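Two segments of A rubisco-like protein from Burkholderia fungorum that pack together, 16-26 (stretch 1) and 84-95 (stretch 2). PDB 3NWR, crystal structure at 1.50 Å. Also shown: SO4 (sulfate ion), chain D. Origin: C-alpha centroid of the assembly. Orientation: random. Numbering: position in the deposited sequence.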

# COMPACT_ATOMS: atom_id res chain seq x y z
N GLU A 16 -16.30 13.34 3.87
CA GLU A 16 -15.46 13.94 4.89
C GLU A 16 -14.35 13.00 5.34
O GLU A 16 -14.52 11.78 5.38
CB GLU A 16 -16.30 14.39 6.08
CG GLU A 16 -17.25 15.51 5.71
CD GLU A 16 -18.13 15.94 6.85
OE1 GLU A 16 -17.97 15.44 7.98
OE2 GLU A 16 -19.00 16.81 6.60
N ALA A 17 -13.21 13.59 5.69
CA ALA A 17 -12.06 12.84 6.16
C ALA A 17 -11.50 13.52 7.39
O ALA A 17 -11.27 14.73 7.37
CB ALA A 17 -11.01 12.76 5.06
N ASP A 18 -11.27 12.75 8.45
CA ASP A 18 -10.71 13.29 9.69
C ASP A 18 -9.24 12.91 9.78
O ASP A 18 -8.87 11.77 9.46
CB ASP A 18 -11.42 12.71 10.92
CG ASP A 18 -12.85 13.20 11.06
OD1 ASP A 18 -13.27 14.11 10.33
OD2 ASP A 18 -13.56 12.66 11.94
N TYR A 19 -8.40 13.85 10.22
CA TYR A 19 -6.97 13.61 10.40
C TYR A 19 -6.49 14.06 11.76
O TYR A 19 -7.09 14.91 12.40
CB TYR A 19 -6.15 14.40 9.36
CG TYR A 19 -6.52 14.10 7.94
CD1 TYR A 19 -5.78 13.20 7.18
CD2 TYR A 19 -7.60 14.73 7.34
CE1 TYR A 19 -6.12 12.94 5.87
CE2 TYR A 19 -7.95 14.47 6.03
CZ TYR A 19 -7.21 13.56 5.31
OH TYR A 19 -7.56 13.30 4.01
N LEU A 20 -5.38 13.45 12.19
CA LEU A 20 -4.58 14.00 13.27
C LEU A 20 -3.32 14.55 12.63
O LEU A 20 -2.59 13.81 11.95
CB LEU A 20 -4.21 12.90 14.28
CG LEU A 20 -3.07 13.24 15.25
CD1 LEU A 20 -3.51 14.29 16.25
CD2 LEU A 20 -2.61 11.98 15.98
N ILE A 21 -3.05 15.85 12.80
CA ILE A 21 -1.84 16.42 12.23
C ILE A 21 -0.94 16.98 13.31
O ILE A 21 -1.39 17.26 14.43
CB ILE A 21 -2.14 17.51 11.18
CG1 ILE A 21 -2.81 18.72 11.83
CG2 ILE A 21 -2.99 16.93 10.06
CD1 ILE A 21 -2.84 19.95 10.91
N GLU A 22 0.34 17.08 12.99
CA GLU A 22 1.33 17.63 13.91
C GLU A 22 2.22 18.56 13.11
O GLU A 22 2.69 18.22 12.02
CB GLU A 22 2.16 16.51 14.52
CG GLU A 22 3.20 16.96 15.54
CD GLU A 22 4.11 15.82 15.94
OE1 GLU A 22 3.61 14.85 16.55
OE2 GLU A 22 5.32 15.90 15.63
N THR A 23 2.47 19.76 13.65
CA THR A 23 3.22 20.77 12.92
C THR A 23 3.69 21.84 13.90
O THR A 23 2.99 22.15 14.86
CB THR A 23 2.36 21.43 11.81
OG1 THR A 23 3.12 22.46 11.15
CG2 THR A 23 1.07 22.04 12.41
N PRO A 24 4.89 22.39 13.67
CA PRO A 24 5.31 23.51 14.52
C PRO A 24 4.69 24.81 14.01
O PRO A 24 4.80 25.85 14.67
CB PRO A 24 6.82 23.54 14.32
CG PRO A 24 7.01 23.07 12.91
CD PRO A 24 5.92 22.04 12.67
N LEU A 25 4.05 24.74 12.85
CA LEU A 25 3.40 25.90 12.25
C LEU A 25 1.96 26.01 12.76
O LEU A 25 1.54 25.26 13.65
CB LEU A 25 3.44 25.81 10.72
CG LEU A 25 4.80 25.47 10.11
CD1 LEU A 25 4.72 25.39 8.59
CD2 LEU A 25 5.88 26.47 10.54
N ASP A 26 1.19 26.94 12.19
CA ASP A 26 -0.21 27.11 12.57
C ASP A 26 -1.07 25.96 12.04
O ASP A 26 -1.15 25.78 10.83
CB ASP A 26 -0.74 28.43 12.02
CG ASP A 26 -2.19 28.66 12.37
OD1 ASP A 26 -2.47 28.89 13.57
OD2 ASP A 26 -3.04 28.61 11.46
N GLY A 84 15.23 25.73 10.60
CA GLY A 84 15.31 25.80 12.05
C GLY A 84 14.02 26.28 12.69
O GLY A 84 14.04 27.04 13.66
N THR A 85 12.88 25.83 12.16
CA THR A 85 11.60 26.16 12.76
C THR A 85 11.57 25.62 14.19
O THR A 85 11.83 24.44 14.42
CB THR A 85 10.43 25.56 11.95
OG1 THR A 85 10.62 25.83 10.55
CG2 THR A 85 9.10 26.16 12.40
N PRO A 86 11.27 26.50 15.16
CA PRO A 86 11.28 26.09 16.57
C PRO A 86 10.02 25.32 16.95
O PRO A 86 8.98 25.49 16.31
CB PRO A 86 11.32 27.42 17.31
CG PRO A 86 10.58 28.35 16.42
CD PRO A 86 10.87 27.91 15.00
N GLY A 87 10.12 24.50 17.98
CA GLY A 87 8.95 23.85 18.54
C GLY A 87 8.13 24.88 19.29
O GLY A 87 8.42 26.08 19.21
N PRO A 88 7.10 24.44 20.02
CA PRO A 88 6.70 23.03 20.18
C PRO A 88 6.03 22.51 18.91
O PRO A 88 5.78 23.27 17.98
CB PRO A 88 5.67 23.08 21.31
CG PRO A 88 5.77 24.46 21.90
CD PRO A 88 6.24 25.34 20.80
N TRP A 89 5.76 21.21 18.88
CA TRP A 89 5.11 20.60 17.73
C TRP A 89 3.63 20.41 18.00
O TRP A 89 3.21 19.46 18.66
CB TRP A 89 5.84 19.32 17.32
CG TRP A 89 7.15 19.68 16.73
CD1 TRP A 89 7.43 19.86 15.41
CD2 TRP A 89 8.34 20.01 17.45
NE1 TRP A 89 8.74 20.25 15.25
CE2 TRP A 89 9.32 20.35 16.49
CE3 TRP A 89 8.69 20.03 18.80
CZ2 TRP A 89 10.62 20.70 16.84
CZ3 TRP A 89 9.98 20.39 19.15
CH2 TRP A 89 10.93 20.72 18.18
N ARG A 90 2.86 21.37 17.52
CA ARG A 90 1.45 21.44 17.81
C ARG A 90 0.69 20.28 17.18
O ARG A 90 1.07 19.78 16.12
CB ARG A 90 0.89 22.79 17.37
CG ARG A 90 1.65 23.97 17.99
CD ARG A 90 1.32 25.29 17.31
NE ARG A 90 -0.06 25.68 17.54
CZ ARG A 90 -0.59 26.83 17.13
NH1 ARG A 90 0.15 27.70 16.46
NH2 ARG A 90 -1.86 27.10 17.38
N ARG A 91 -0.38 19.86 17.83
CA ARG A 91 -1.20 18.77 17.33
C ARG A 91 -2.64 19.20 17.21
O ARG A 91 -3.14 19.99 18.02
CB ARG A 91 -1.08 17.55 18.25
CG ARG A 91 0.29 16.89 18.18
CD ARG A 91 0.51 15.89 19.30
NE ARG A 91 -0.40 14.76 19.24
CZ ARG A 91 -1.42 14.57 20.08
NH1 ARG A 91 -1.65 15.44 21.05
NH2 ARG A 91 -2.20 13.51 19.94
N ALA A 92 -3.32 18.71 16.19
CA ALA A 92 -4.73 19.02 16.01
C ALA A 92 -5.48 17.91 15.30
O ALA A 92 -4.91 17.22 14.45
CB ALA A 92 -4.90 20.33 15.25
N ARG A 93 -6.74 17.74 15.66
CA ARG A 93 -7.66 16.90 14.90
C ARG A 93 -8.38 17.81 13.92
O ARG A 93 -8.88 18.87 14.31
CB ARG A 93 -8.68 16.20 15.80
CG ARG A 93 -9.53 15.18 15.04
CD ARG A 93 -10.58 14.48 15.90
NE ARG A 93 -11.40 13.58 15.09
CZ ARG A 93 -11.37 12.26 15.17
NH1 ARG A 93 -10.57 11.66 16.04
NH2 ARG A 93 -12.16 11.53 14.38
N ILE A 94 -8.42 17.42 12.66
CA ILE A 94 -9.08 18.25 11.66
C ILE A 94 -10.04 17.42 10.83
O ILE A 94 -9.91 16.20 10.74
CB ILE A 94 -8.06 18.94 10.73
CG1 ILE A 94 -7.36 17.91 9.84
CG2 ILE A 94 -7.05 19.75 11.56
CD1 ILE A 94 -6.49 18.53 8.78
N THR A 95 -11.03 18.09 10.24
CA THR A 95 -11.92 17.43 9.30
C THR A 95 -11.88 18.19 7.99
O THR A 95 -12.04 19.42 7.98
CB THR A 95 -13.38 17.42 9.80
OG1 THR A 95 -13.47 16.64 11.00
CG2 THR A 95 -14.30 16.82 8.74
S SO4 D . 2.70 29.80 10.28
O1 SO4 D . 3.72 29.86 9.23
O2 SO4 D . 3.34 29.51 11.56
O3 SO4 D . 1.72 28.77 9.97
O4 SO4 D . 2.02 31.09 10.35
O HOH W 1 3.08 27.84 15.62
O HOH W 2 5.66 25.98 17.23
O HOH W 3 -3.42 29.42 16.87
O HOH W 4 -0.41 30.16 15.13

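The two stretches meet as neighbouring antiparallel β-strands, joined by a backbone hydrogen-bond ladder and flanked toward the Asp18-Thr95 end by a polar side-chain cluster and, past Thr23, by a proline-rich loop contact. The strand axes approach to 4.5 Å with 162° between their N-to-C directions, and the contact buries 1027 Å² summed over both sides.

The register alternates as antiparallel geometry requires. In the hydrogen-bonded pairs, Tyr19 N donates to Ile94 O (2.8 Å) and Ile94 N to Tyr19 O (2.9 Å); Ile21 N reaches Ala92 O at 2.8 Å, answered by Ala92 N to Ile21 O at 3.0 Å. The N-H...O angles of these four, 160-170°, are close to linear. The ladder loosens at Thr23: its N still donates to Arg90 O (2.8 Å, 158°), but the return bond from Arg90 N to Thr23 O, also 2.8 Å, is weak because its angle falls to 123°. Between these rungs, CA-H...O contacts fill in, such as Glu22 CA to Arg90 O at 3.1 Å.

Side chains sort by face. Tyr19, Ile21, Ala92 and Ile94 share one, where apolar groups pack: Tyr19 CB lies 3.7 Å from Ile94 CG1, and Ile21 CG2 lies 4.1 Å from Ile94 CD1. On the face carrying Asp18, Arg93 and Thr95, the carboxylate of Asp18 takes two partners from the other strand; both its oxygens also bond elsewhere in the structure. Thr95 OG1 donates to Asp18 OD1 (2.6 Å), while Arg93 NH2 forms a salt bridge with Asp18 OD2 (3.0 Å, 160°), the oxygen lying near the guanidinium plane.

Just past Thr23, Pro24 CD packs 3.8 Å from Trp89 CD1. Asp26 OD1 and Arg90 NH1 are 4.1 Å apart, too far for a salt bridge; water 4 links them, donating to Asp26 OD1 and accepting from Arg90 NH1, both at 2.9 Å.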